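Local coordinates for protein (thiaminase I) (Bacillus subtilis, PDB 3THI) that degrades thiamin as a thiaminase I, a transferase that probably replaces the thiazole part of the vitamin with another nucleophile, at residues A[182-186]-A[187-191]; A[190-193]-A[194-197]. All coordinates share one frame; numbering follows the deposited sequence.

Contact 1: residues A[182-186]-A[187-191]; sequences DPLND and KVIRG
Asn185 reaches with its side chain to the first turn of helix 186-199, where OD1 accepts the backbone N-H of Val188 at 2.8 Å. This is an N-cap: the amide oxygen supplies the acceptor that a preceding turn would have given. The bond is fairly straight at nitrogen, with an N-H...O angle of 164°, while Val188 N stands 24° out of the plane of the Asn185 side-chain carbonyl. CG lies anti to the backbone N (chi1 -179°), which sets the amide oxygen beside the backbone N-H of Val188. Lys187 N is also close to OD1, at 2.9 Å. The backbone carbonyl of the same residue opens the regular ladder, Asn185 O accepting from Ile189 N at 3.0 Å, and Asp186 O follows by accepting from Arg190 N at 2.8 Å. Asn185 thus offers two acceptors to successive amides of the first turn. With an alanine here, Val188 N would probably lose its capping acceptor and the first turn would be likely to fray. A van der Waals contact backs the cap: Val188 CG2 lies against Asn185 CG at 3.6 Å, the two side chains crossing at about a right angle. Separately, Leu184 CB makes an apolar contact with Ile189 CG1 at 4.2 Å. Arg190 lays its CB and CG beside Asp186 O. Its guanidinium does not meet the Asp186 carboxylate, whose OD1 remains 6.1 Å from Arg190 NE. Tyr161 of helix 154-169 is hydrogen-bonded through its hydroxyl to Asn185 N, and Val188 packs on Tyr161 and Ala164. The cap and Val188 therefore face helix 154-169, while Leu184 and Ile189 touch helix 357-361.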
loop_
_atom_site.group_PDB
_atom_site.type_symbol
_atom_site.label_atom_id
_atom_site.label_comp_id
_atom_site.label_asym_id
_atom_site.label_seq_id
_atom_site.Cartn_x
_atom_site.Cartn_y
_atom_site.Cartn_z
ATOM N N ASP A 182 9.793 20.390 -12.993
ATOM C CA ASP A 182 10.341 20.946 -14.223
ATOM C C ASP A 182 11.820 21.212 -13.956
ATOM O O ASP A 182 12.168 22.101 -13.175
ATOM C CB ASP A 182 9.604 22.250 -14.564
ATOM C CG ASP A 182 10.131 22.919 -15.818
ATOM O OD1 ASP A 182 11.061 22.396 -16.479
ATOM O OD2 ASP A 182 9.609 23.999 -16.152
ATOM N N PRO A 183 12.710 20.468 -14.632
ATOM C CA PRO A 183 12.393 19.424 -15.612
ATOM C C PRO A 183 11.999 18.085 -14.984
ATOM O O PRO A 183 12.518 17.696 -13.935
ATOM C CB PRO A 183 13.701 19.298 -16.380
ATOM C CG PRO A 183 14.716 19.441 -15.290
ATOM C CD PRO A 183 14.170 20.627 -14.497
ATOM N N LEU A 184 11.064 17.388 -15.618
ATOM C CA LEU A 184 10.644 16.084 -15.114
ATOM C C LEU A 184 11.735 15.102 -15.483
ATOM O O LEU A 184 12.487 15.344 -16.420
ATOM C CB LEU A 184 9.324 15.652 -15.757
ATOM C CG LEU A 184 8.068 16.343 -15.245
ATOM C CD1 LEU A 184 6.935 16.029 -16.173
ATOM C CD2 LEU A 184 7.766 15.898 -13.827
ATOM N N ASN A 185 11.855 14.012 -14.735
ATOM C CA ASN A 185 12.870 13.025 -15.066
ATOM C C ASN A 185 12.363 12.241 -16.271
ATOM O O ASN A 185 11.300 11.623 -16.215
ATOM C CB ASN A 185 13.153 12.081 -13.904
ATOM C CG ASN A 185 14.218 11.058 -14.240
ATOM O OD1 ASN A 185 14.000 10.165 -15.056
ATOM N ND2 ASN A 185 15.390 11.202 -13.636
ATOM N N ASP A 186 13.129 12.277 -17.359
ATOM C CA ASP A 186 12.754 11.597 -18.597
ATOM C C ASP A 186 12.703 10.085 -18.522
ATOM O O ASP A 186 11.829 9.478 -19.123
ATOM C CB ASP A 186 13.651 12.048 -19.747
ATOM C CG ASP A 186 13.406 13.495 -20.128
ATOM O OD1 ASP A 186 12.280 13.794 -20.589
ATOM O OD2 ASP A 186 14.320 14.328 -19.940
ATOM N N LYS A 187 13.653 9.484 -17.811
ATOM C CA LYS A 187 13.693 8.038 -17.652
ATOM C C LYS A 187 12.432 7.574 -16.922
ATOM O O LYS A 187 11.799 6.593 -17.323
ATOM C CB LYS A 187 14.934 7.619 -16.855
ATOM C CG LYS A 187 16.209 7.488 -17.662
ATOM C CD LYS A 187 17.406 7.266 -16.738
ATOM C CE LYS A 187 18.674 6.917 -17.510
ATOM N NZ LYS A 187 18.571 5.558 -18.126
ATOM N N VAL A 188 12.075 8.292 -15.855
ATOM C CA VAL A 188 10.896 7.966 -15.062
ATOM C C VAL A 188 9.656 8.084 -15.924
ATOM O O VAL A 188 8.813 7.187 -15.928
ATOM C CB VAL A 188 10.757 8.886 -13.832
ATOM C CG1 VAL A 188 9.464 8.587 -13.078
ATOM C CG2 VAL A 188 11.931 8.686 -12.910
ATOM N N ILE A 189 9.559 9.185 -16.664
ATOM C CA ILE A 189 8.424 9.412 -17.555
ATOM C C ILE A 189 8.359 8.311 -18.618
ATOM O O ILE A 189 7.286 7.781 -18.895
ATOM C CB ILE A 189 8.494 10.811 -18.223
ATOM C CG1 ILE A 189 8.249 11.901 -17.172
ATOM C CG2 ILE A 189 7.466 10.931 -19.340
ATOM C CD1 ILE A 189 6.892 11.795 -16.487
ATOM N N ARG A 190 9.508 7.937 -19.175
ATOM C CA ARG A 190 9.544 6.881 -20.186
ATOM C C ARG A 190 9.060 5.572 -19.579
ATOM O O ARG A 190 8.428 4.759 -20.251
ATOM C CB ARG A 190 10.949 6.718 -20.767
ATOM C CG ARG A 190 11.249 7.701 -21.893
ATOM C CD ARG A 190 12.611 7.442 -22.527
ATOM N NE ARG A 190 13.725 7.979 -21.743
ATOM C CZ ARG A 190 14.850 7.315 -21.479
ATOM N NH1 ARG A 190 15.021 6.074 -21.921
ATOM N NH2 ARG A 190 15.831 7.911 -20.817
ATOM N N GLY A 191 9.376 5.382 -18.303
ATOM C CA GLY A 191 8.950 4.192 -17.599
ATOM C C GLY A 191 7.440 4.182 -17.443
ATOM O O GLY A 191 6.790 3.189 -17.768
#

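Contact 2: residues A[190-193]-A[194-197]; sequences RGLR and LLIN
Arg193 O receives the backbone N-H of Asn197 at 2.7 Å, the shortest of four successive i to i+4 bonds joining 190-193 to 194-197. Leu194 N reaches Arg190 O at 2.9 Å. Between them, Ile196 N bonds to Leu192 O at 3.1 Å and Leu195 N to Gly191 O at 3.2 Å. The polar ends of the side chains turn elsewhere: Arg193 NE donates to Ala360 O, and Asn197 ND2 is hydrogen-bonded to Thr133 OG1. Four consecutive bonds of this kind make an unbroken alpha-helical run in the middle and later part of helix 186-199, a helix of the thiaminase-1 domain, whose family belongs to the periplasmic-binding-protein clan. Against this ladder the side chains lean on carbonyls one turn back. Ile196 CG1 rests 3.4 Å from Leu192 O because it stands anti to its own carbonyl carbon (chi1 -70°) and so is directed back along the helix. Leu194 takes the other course: with CG anti to the backbone N (chi1 -171°), only its CB stays near Arg190 O, at 3.3 Å, and the branch leads off to Tyr125 and Tyr128 of helix 124-131. Leu192 and Leu195 meet through their methyls, CD2 to CD1 at 4.3 Å, and both press on Met160 of helix 154-169. Leu192 also touches Leu361, as does Ile196, which packs on Met151 as well.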
loop_
_atom_site.group_PDB
_atom_site.type_symbol
_atom_site.label_atom_id
_atom_site.label_comp_id
_atom_site.label_asym_id
_atom_site.label_seq_id
_atom_site.Cartn_x
_atom_site.Cartn_y
_atom_site.Cartn_z
ATOM N N ARG A 190 9.508 7.937 -19.175
ATOM C CA ARG A 190 9.544 6.881 -20.186
ATOM C C ARG A 190 9.060 5.572 -19.579
ATOM O O ARG A 190 8.428 4.759 -20.251
ATOM C CB ARG A 190 10.949 6.718 -20.767
ATOM C CG ARG A 190 11.249 7.701 -21.893
ATOM C CD ARG A 190 12.611 7.442 -22.527
ATOM N NE ARG A 190 13.725 7.979 -21.743
ATOM C CZ ARG A 190 14.850 7.315 -21.479
ATOM N NH1 ARG A 190 15.021 6.074 -21.921
ATOM N NH2 ARG A 190 15.831 7.911 -20.817
ATOM N N GLY A 191 9.376 5.382 -18.303
ATOM C CA GLY A 191 8.950 4.192 -17.599
ATOM C C GLY A 191 7.440 4.182 -17.443
ATOM O O GLY A 191 6.790 3.189 -17.768
ATOM N N LEU A 192 6.871 5.305 -17.005
ATOM C CA LEU A 192 5.425 5.394 -16.806
ATOM C C LEU A 192 4.663 5.289 -18.128
ATOM O O LEU A 192 3.593 4.690 -18.184
ATOM C CB LEU A 192 5.056 6.675 -16.048
ATOM C CG LEU A 192 5.657 6.875 -14.650
ATOM C CD1 LEU A 192 5.225 8.209 -14.080
ATOM C CD2 LEU A 192 5.236 5.741 -13.721
ATOM N N ARG A 193 5.228 5.860 -19.190
ATOM C CA ARG A 193 4.614 5.795 -20.511
ATOM C C ARG A 193 4.634 4.373 -21.009
ATOM O O ARG A 193 3.671 3.920 -21.614
ATOM C CB ARG A 193 5.360 6.661 -21.522
ATOM C CG ARG A 193 5.114 8.122 -21.346
ATOM C CD ARG A 193 5.783 8.930 -22.422
ATOM N NE ARG A 193 4.971 10.106 -22.651
ATOM C CZ ARG A 193 4.321 10.352 -23.780
ATOM N NH1 ARG A 193 4.411 9.505 -24.794
ATOM N NH2 ARG A 193 3.533 11.414 -23.867
ATOM N N LEU A 194 5.742 3.674 -20.769
ATOM C CA LEU A 194 5.874 2.291 -21.208
ATOM C C LEU A 194 4.734 1.454 -20.611
ATOM O O LEU A 194 4.140 0.621 -21.299
ATOM C CB LEU A 194 7.224 1.720 -20.781
ATOM C CG LEU A 194 7.518 0.358 -21.402
ATOM C CD1 LEU A 194 7.560 0.495 -22.913
ATOM C CD2 LEU A 194 8.808 -0.201 -20.869
ATOM N N LEU A 195 4.420 1.715 -19.339
ATOM C CA LEU A 195 3.352 1.022 -18.632
ATOM C C LEU A 195 2.004 1.328 -19.266
ATOM O O LEU A 195 1.182 0.434 -19.441
ATOM C CB LEU A 195 3.322 1.453 -17.174
ATOM C CG LEU A 195 4.421 0.941 -16.263
ATOM C CD1 LEU A 195 4.387 1.713 -14.968
ATOM C CD2 LEU A 195 4.245 -0.557 -16.032
ATOM N N ILE A 196 1.773 2.604 -19.558
ATOM C CA ILE A 196 0.538 3.053 -20.187
ATOM C C ILE A 196 0.446 2.431 -21.579
ATOM O O ILE A 196 -0.614 1.975 -22.011
ATOM C CB ILE A 196 0.512 4.593 -20.278
ATOM C CG1 ILE A 196 0.346 5.186 -18.873
ATOM C CG2 ILE A 196 -0.578 5.061 -21.227
ATOM C CD1 ILE A 196 0.662 6.674 -18.774
ATOM N N ASN A 197 1.585 2.384 -22.257
ATOM C CA ASN A 197 1.655 1.803 -23.586
ATOM C C ASN A 197 1.261 0.316 -23.565
ATOM O O ASN A 197 0.598 -0.182 -24.488
ATOM C CB ASN A 197 3.070 1.958 -24.148
ATOM C CG ASN A 197 3.150 1.577 -25.605
ATOM O OD1 ASN A 197 2.470 2.167 -26.451
ATOM N ND2 ASN A 197 3.953 0.575 -25.905
#

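In the fold
Contacts 1 and 2 are successive portions of helix 186-199, their centres about 10 Å apart and Arg190 and Gly191 common to both. Arg190 joins their bonding patterns, since its N closes a turn begun in 182-186 while its O opens the next one toward 194-197. The same neighbours recur along this length: helix 154-169 and the C-terminal helix 357-361 pack on both contacts, whereas helix 124-131 enters at contact 2. Tyr161 and Leu361 each serve the two contacts. Their centres lie about 23 Å and 21 Å from that of the chain, at the periphery, and both look like structural packing within the thiaminase-1 domain.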